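Local structure of endonuclease III (1ORN) at residues F34-L37 against I38-L42; K166-M169 against K170-K174; N127-V130 against S131-G135. The protein is a [4Fe-4S] DNA glycosylase of base excision repair that probably removes oxidised pyrimidines and forms a covalent intermediate with the damaged DNA. All coordinates share one frame; numbering follows the deposited sequence.

Contact 1: residues F34-L37 against I38-L42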
loop_
_atom_site.group_PDB
_atom_site.type_symbol
_atom_site.label_atom_id
_atom_site.label_comp_id
_atom_site.label_asym_id
_atom_site.label_seq_id
_atom_site.Cartn_x
_atom_site.Cartn_y
_atom_site.Cartn_z
ATOM N N PHE C 34 -12.435 7.772 5.972
ATOM C CA PHE C 34 -12.581 6.833 7.079
ATOM C C PHE C 34 -12.660 5.416 6.536
ATOM O O PHE C 34 -12.016 4.511 7.056
ATOM C CB PHE C 34 -13.837 7.145 7.899
ATOM C CG PHE C 34 -14.049 6.210 9.055
ATOM C CD1 PHE C 34 -13.074 6.074 10.042
ATOM C CD2 PHE C 34 -15.214 5.454 9.158
ATOM C CE1 PHE C 34 -13.257 5.199 11.114
ATOM C CE2 PHE C 34 -15.406 4.575 10.222
ATOM C CZ PHE C 34 -14.423 4.449 11.205
ATOM N N GLU C 35 -13.452 5.218 5.484
ATOM C CA GLU C 35 -13.545 3.892 4.885
ATOM C C GLU C 35 -12.190 3.508 4.303
ATOM O O GLU C 35 -11.802 2.342 4.355
ATOM C CB GLU C 35 -14.603 3.854 3.777
ATOM C CG GLU C 35 -16.027 3.766 4.289
ATOM C CD GLU C 35 -17.038 3.619 3.164
ATOM O OE1 GLU C 35 -18.246 3.565 3.466
ATOM O OE2 GLU C 35 -16.626 3.554 1.986
ATOM N N LEU C 36 -11.464 4.477 3.751
ATOM C CA LEU C 36 -10.153 4.155 3.188
ATOM C C LEU C 36 -9.225 3.693 4.309
ATOM O O LEU C 36 -8.538 2.685 4.174
ATOM C CB LEU C 36 -9.514 5.362 2.495
ATOM C CG LEU C 36 -8.105 5.104 1.936
ATOM C CD1 LEU C 36 -8.133 3.990 0.894
ATOM C CD2 LEU C 36 -7.543 6.386 1.332
ATOM N N LEU C 37 -9.203 4.443 5.406
ATOM C CA LEU C 37 -8.335 4.091 6.533
ATOM C C LEU C 37 -8.586 2.669 7.008
ATOM O O LEU C 37 -7.643 1.892 7.188
ATOM C CB LEU C 37 -8.535 5.067 7.694
ATOM C CG LEU C 37 -7.723 4.765 8.967
ATOM C CD1 LEU C 37 -6.233 4.791 8.649
ATOM C CD2 LEU C 37 -8.060 5.794 10.030
ATOM N N ILE C 38 -9.851 2.314 7.224
ATOM C CA ILE C 38 -10.157 0.962 7.685
ATOM C C ILE C 38 -9.714 -0.068 6.649
ATOM O O ILE C 38 -9.100 -1.086 6.983
ATOM C CB ILE C 38 -11.669 0.762 7.943
ATOM C CG1 ILE C 38 -12.135 1.690 9.071
ATOM C CG2 ILE C 38 -11.950 -0.709 8.277
ATOM C CD1 ILE C 38 -11.420 1.468 10.387
ATOM N N ALA C 39 -10.028 0.201 5.386
ATOM C CA ALA C 39 -9.666 -0.713 4.312
ATOM C C ALA C 39 -8.159 -0.971 4.203
ATOM O O ALA C 39 -7.732 -2.112 4.020
ATOM C CB ALA C 39 -10.208 -0.191 2.979
ATOM N N VAL C 40 -7.357 0.081 4.330
ATOM C CA VAL C 40 -5.913 -0.067 4.221
ATOM C C VAL C 40 -5.359 -0.825 5.426
ATOM O O VAL C 40 -4.445 -1.628 5.282
ATOM C CB VAL C 40 -5.223 1.308 4.077
ATOM C CG1 VAL C 40 -3.706 1.138 3.971
ATOM C CG2 VAL C 40 -5.734 1.996 2.810
ATOM N N VAL C 41 -5.931 -0.587 6.600
ATOM C CA VAL C 41 -5.478 -1.301 7.799
ATOM C C VAL C 41 -5.728 -2.799 7.591
ATOM O O VAL C 41 -4.873 -3.636 7.900
ATOM C CB VAL C 41 -6.236 -0.827 9.066
ATOM C CG1 VAL C 41 -6.013 -1.811 10.226
ATOM C CG2 VAL C 41 -5.727 0.558 9.475
ATOM N N LEU C 42 -6.896 -3.126 7.049
ATOM C CA LEU C 42 -7.254 -4.522 6.791
ATOM C C LEU C 42 -6.388 -5.126 5.678
ATOM O O LEU C 42 -6.143 -6.338 5.659
ATOM C CB LEU C 42 -8.740 -4.629 6.399
ATOM C CG LEU C 42 -9.803 -4.302 7.458
ATOM C CD1 LEU C 42 -11.191 -4.444 6.845
ATOM C CD2 LEU C 42 -9.655 -5.249 8.652
#
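A local, largely buried contact along helix 33-43 brings Phe34, Leu36 and Leu37 against Ile38, Val40 and Val41 one turn on. Four regular i to i+4 backbone bonds hold the turns together. The bond from Val40 N to Leu36 O is 2.9 Å. The one from Ile38 N to Phe34 O is the straightest, with 170° at the hydrogen.

The Phe34 ring lies beside Ile38 and points the same way. Ile38 CG1 sits over one face of the ring, displaced toward its rim, and is 4.2 Å from Phe34 CZ. A chi1 of -63° turns this CG1 back beside the Ile38 nitrogen. It therefore also rests against Phe34 O, at 3.5 Å.

Leu36 and Val40 form a second side-by-side pair. The CD1 branch of Leu36 meets the CG2 methyl of Val40 at 3.7 Å. The same methyl also lies 3.2 Å from Leu36 O, so it touches both the carbonyl and the leucine branch. Leu37 CD1 and Val41 CG2 are more loosely apposed, at 4.3 Å.

The side chains are shared among three neighbouring helices. Phe34 and Leu37 reach helix 86-103, Ile38 touches Phe59 of helix 48-61, and Leu36 and Val40 face helix 123-134. The carboxylate of Glu35 is not part of this apolar contact; its OE1 makes a salt bridge to Arg31. Helix 33-43 is thus a core helix of the all-helical HhH-GPD DNA glycosylase fold, packed against the second helix of the helix-hairpin-helix motif.

Contact 2: residues K166-M169 against K170-K174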
loop_
_atom_site.group_PDB
_atom_site.type_symbol
_atom_site.label_atom_id
_atom_site.label_comp_id
_atom_site.label_asym_id
_atom_site.label_seq_id
_atom_site.Cartn_x
_atom_site.Cartn_y
_atom_site.Cartn_z
ATOM N N LYS C 166 13.050 6.484 0.660
ATOM C CA LYS C 166 13.896 7.657 0.506
ATOM C C LYS C 166 14.580 7.689 -0.858
ATOM O O LYS C 166 14.717 8.754 -1.456
ATOM C CB LYS C 166 14.921 7.723 1.647
ATOM C CG LYS C 166 14.264 7.944 3.008
ATOM C CD LYS C 166 15.248 8.354 4.092
ATOM C CE LYS C 166 16.235 7.264 4.443
ATOM N NZ LYS C 166 17.223 7.757 5.455
ATOM N N THR C 167 14.978 6.523 -1.359
ATOM C CA THR C 167 15.631 6.433 -2.665
ATOM C C THR C 167 14.691 6.932 -3.755
ATOM O O THR C 167 15.082 7.717 -4.615
ATOM C CB THR C 167 16.039 4.979 -2.994
ATOM O OG1 THR C 167 17.015 4.532 -2.047
ATOM C CG2 THR C 167 16.624 4.888 -4.398
ATOM N N LEU C 168 13.442 6.481 -3.710
ATOM C CA LEU C 168 12.456 6.889 -4.705
ATOM C C LEU C 168 12.110 8.375 -4.601
ATOM O O LEU C 168 11.939 9.049 -5.617
ATOM C CB LEU C 168 11.192 6.042 -4.554
ATOM C CG LEU C 168 11.404 4.563 -4.894
ATOM C CD1 LEU C 168 10.211 3.740 -4.435
ATOM C CD2 LEU C 168 11.621 4.421 -6.396
ATOM N N MET C 169 12.008 8.886 -3.380
ATOM C CA MET C 169 11.676 10.294 -3.187
ATOM C C MET C 169 12.725 11.225 -3.792
ATOM O O MET C 169 12.396 12.316 -4.255
ATOM C CB MET C 169 11.498 10.612 -1.700
ATOM C CG MET C 169 10.221 10.045 -1.091
ATOM S SD MET C 169 9.792 10.813 0.490
ATOM C CE MET C 169 10.905 9.960 1.608
ATOM N N LYS C 170 13.980 10.789 -3.792
ATOM C CA LYS C 170 15.070 11.596 -4.341
ATOM C C LYS C 170 15.188 11.499 -5.862
ATOM O O LYS C 170 15.740 12.393 -6.505
ATOM C CB LYS C 170 16.402 11.180 -3.716
ATOM C CG LYS C 170 16.476 11.377 -2.217
ATOM C CD LYS C 170 17.757 10.777 -1.655
ATOM C CE LYS C 170 17.779 10.840 -0.136
ATOM N NZ LYS C 170 18.948 10.104 0.431
ATOM N N ILE C 171 14.677 10.416 -6.437
ATOM C CA ILE C 171 14.757 10.224 -7.883
ATOM C C ILE C 171 13.521 10.734 -8.618
ATOM O O ILE C 171 13.607 11.146 -9.777
ATOM C CB ILE C 171 14.945 8.724 -8.239
ATOM C CG1 ILE C 171 16.165 8.155 -7.511
ATOM C CG2 ILE C 171 15.098 8.560 -9.745
ATOM C CD1 ILE C 171 17.467 8.877 -7.813
ATOM N N ILE C 172 12.377 10.712 -7.940
ATOM C CA ILE C 172 11.118 11.136 -8.548
ATOM C C ILE C 172 10.605 12.488 -8.060
ATOM O O ILE C 172 10.638 12.785 -6.866
ATOM C CB ILE C 172 10.007 10.097 -8.278
ATOM C CG1 ILE C 172 10.460 8.716 -8.753
ATOM C CG2 ILE C 172 8.719 10.510 -8.974
ATOM C CD1 ILE C 172 9.553 7.600 -8.309
ATOM N N PRO C 173 10.126 13.328 -8.990
ATOM C CA PRO C 173 9.602 14.642 -8.621
ATOM C C PRO C 173 8.399 14.436 -7.704
ATOM O O PRO C 173 7.532 13.611 -7.985
ATOM C CB PRO C 173 9.204 15.244 -9.968
ATOM C CG PRO C 173 10.207 14.653 -10.897
ATOM C CD PRO C 173 10.243 13.206 -10.455
ATOM N N LYS C 174 8.365 15.184 -6.608
ATOM C CA LYS C 174 7.289 15.095 -5.629
ATOM C C LYS C 174 5.905 15.050 -6.278
ATOM O O LYS C 174 5.007 14.350 -5.803
ATOM C CB LYS C 174 7.398 16.280 -4.665
ATOM C CG LYS C 174 6.261 16.421 -3.671
ATOM C CD LYS C 174 6.667 17.304 -2.491
ATOM C CE LYS C 174 7.298 18.620 -2.937
ATOM N NZ LYS C 174 6.371 19.466 -3.736
#
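The backbone joining Lys166, Thr167 and Leu168 to Lys170, Ile171 and Ile172 is the last turn of helix 161-171. Lys170 N bonds to Lys166 O at 3.2 Å. After that the pattern loosens. Thr167 O receives two weak bonds, from Lys170 N and from Ile171 N. Ile171 N also gives a weak bond to Leu168 O. The final link is firmer: Ile172 N lies 2.9 Å from Leu168 O, with 151° at the hydrogen. Ile172 then leaves helical geometry at a psi of 137°, and Pro173 continues the chain as a loop.

This helix end lies in the part of the enzyme that carries the iron-sulfur cluster. The bound cluster is about 13 Å from the side chain of Leu168. Helices 7-20 and 177-191 flank the helix end. Trp177 NE1 bonds to Ile172 O, just past it.

Side chains of the last turn lie over the carbonyls of the turn before. Ile171 CG1, set beside its own nitrogen by a chi1 of -55°, comes within 3.1 Å of Thr167 O. Lys170 CG is 3.2 Å from Lys166 O, and its extended chain continues alongside the same carbonyl, with CD and CE still close to it. Its NZ is 5.8 Å from Lys166 NZ; these like charges may repel mildly at the exposed surface. On the buried side Leu168 CD2 meets Ile172 CD1 at 4.2 Å. Leu168 goes on to touch Met184, and Ile172 touches Leu14.

Contact 3: residues N127-V130 against S131-G135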
loop_
_atom_site.group_PDB
_atom_site.type_symbol
_atom_site.label_atom_id
_atom_site.label_comp_id
_atom_site.label_asym_id
_atom_site.label_seq_id
_atom_site.Cartn_x
_atom_site.Cartn_y
_atom_site.Cartn_z
ATOM N N ASN C 127 1.005 6.474 4.600
ATOM C CA ASN C 127 1.316 7.036 3.287
ATOM C C ASN C 127 0.202 6.801 2.272
ATOM O O ASN C 127 -0.101 7.685 1.468
ATOM C CB ASN C 127 2.632 6.476 2.747
ATOM C CG ASN C 127 3.850 7.162 3.362
ATOM O OD1 ASN C 127 3.719 8.179 4.042
ATOM N ND2 ASN C 127 5.033 6.614 3.116
ATOM N N VAL C 128 -0.395 5.614 2.282
ATOM C CA VAL C 128 -1.484 5.346 1.344
ATOM C C VAL C 128 -2.638 6.292 1.623
ATOM O O VAL C 128 -3.192 6.900 0.702
ATOM C CB VAL C 128 -2.006 3.896 1.453
ATOM C CG1 VAL C 128 -3.301 3.747 0.658
ATOM C CG2 VAL C 128 -0.959 2.935 0.935
ATOM N N VAL C 129 -2.998 6.427 2.894
ATOM C CA VAL C 129 -4.103 7.290 3.268
ATOM C C VAL C 129 -3.892 8.763 2.900
ATOM O O VAL C 129 -4.764 9.367 2.268
ATOM C CB VAL C 129 -4.413 7.163 4.781
ATOM C CG1 VAL C 129 -5.503 8.166 5.195
ATOM C CG2 VAL C 129 -4.875 5.743 5.077
ATOM N N VAL C 130 -2.751 9.348 3.262
ATOM C CA VAL C 130 -2.556 10.760 2.935
ATOM C C VAL C 130 -2.488 11.002 1.433
ATOM O O VAL C 130 -2.930 12.045 0.943
ATOM C CB VAL C 130 -1.283 11.351 3.605
ATOM C CG1 VAL C 130 -1.382 11.187 5.109
ATOM C CG2 VAL C 130 -0.027 10.690 3.062
ATOM N N SER C 131 -1.964 10.024 0.704
ATOM C CA SER C 131 -1.826 10.132 -0.740
ATOM C C SER C 131 -3.147 9.988 -1.478
ATOM O O SER C 131 -3.521 10.846 -2.282
ATOM C CB SER C 131 -0.856 9.067 -1.249
ATOM O OG SER C 131 -0.787 9.081 -2.665
ATOM N N VAL C 132 -3.850 8.898 -1.203
ATOM C CA VAL C 132 -5.112 8.629 -1.875
ATOM C C VAL C 132 -6.259 9.516 -1.402
ATOM O O VAL C 132 -6.990 10.079 -2.217
ATOM C CB VAL C 132 -5.456 7.135 -1.721
ATOM C CG1 VAL C 132 -6.745 6.825 -2.480
ATOM C CG2 VAL C 132 -4.303 6.395 -2.372
ATOM N N ALA C 133 -6.415 9.648 -0.091
ATOM C CA ALA C 133 -7.492 10.463 0.462
ATOM C C ALA C 133 -7.293 11.976 0.418
ATOM O O ALA C 133 -8.235 12.720 0.122
ATOM C CB ALA C 133 -7.767 10.043 1.898
ATOM N N PHE C 134 -6.080 12.436 0.702
ATOM C CA PHE C 134 -5.830 13.872 0.762
ATOM C C PHE C 134 -4.884 14.454 -0.272
ATOM O O PHE C 134 -4.481 15.611 -0.165
ATOM C CB PHE C 134 -5.346 14.224 2.172
ATOM C CG PHE C 134 -6.213 13.660 3.256
ATOM C CD1 PHE C 134 -7.556 14.013 3.347
ATOM C CD2 PHE C 134 -5.698 12.754 4.178
ATOM C CE1 PHE C 134 -8.378 13.471 4.340
ATOM C CE2 PHE C 134 -6.512 12.210 5.173
ATOM C CZ PHE C 134 -7.854 12.567 5.254
ATOM N N GLY C 135 -4.529 13.650 -1.268
ATOM C CA GLY C 135 -3.647 14.112 -2.322
ATOM C C GLY C 135 -2.258 14.546 -1.907
ATOM O O GLY C 135 -1.579 15.243 -2.660
#
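Val128 and Val129 meet Val132, Ala133 and Phe134 across the last turns of helix 123-134, and backbone bonds join the same turns. Val132 N bonds to Val128 O at 2.8 Å and 169°. Ala133 N to Val129 O is 2.9 Å but more bent, at 144°. The next bond, from Phe134 N to Val130 O, is weak. Gly135 then leaves the helix with a positive phi of 61°. Its nitrogen still makes a weak bond to Ser131 O.

The apolar contacts run along the helix. Val128 and Val132 lie side by side and point the same way, with CG1 of Val128 4.1 Å from CG2 of Val132. That CG2 stands beside the Val132 nitrogen, which also brings it to 3.3 Å from Val128 O. Val129 reaches two partners with its CG1. It meets Phe134 CE2 at 4.2 Å and, more distantly, the methyl of Ala133. Within segment 131-135, Ala133 CB sits over the centre of one face of the Phe134 ring, 3.9 Å above the plane.

The polar groups are used outside the two segments. Asn127 OD1 accepts from Arg112 NH1, and its ND2 donates to Glu165 OE2. These bonds fix which way the buried amide is turned. Ser131 OG hydrogen-bonds with Ser178 OG.

Val129 and Val130 both pack on Leu115 of helix 112-115. The loop joining the two helices carries Met116, Leu118 and Val121, which bind sodium. This pairing, with helix 123-134 as the second helix, is the helix-hairpin-helix motif, which in this superfamily typically binds the DNA backbone.

All three contacts are local, each closing one or two turns within its own helix. They follow in series, and none nests in or crosses another. Contact 1, on helix 33-43, comes first. Contact 3 follows after helices 48-61 to 112-115, at the end of helix 123-134. The two touch directly: Leu36 CD2 packs on Ala133 CB at 3.7 Å, and Leu37 CD1 on Val129 CG2 at 3.9 Å. The second helix of the helix-hairpin-helix motif is thereby tied to helix 33-43. Contact 2 ends helix 161-171, on the opposite side of the chain's centre from contact 1, about 26 Å between centres. It touches neither of the others.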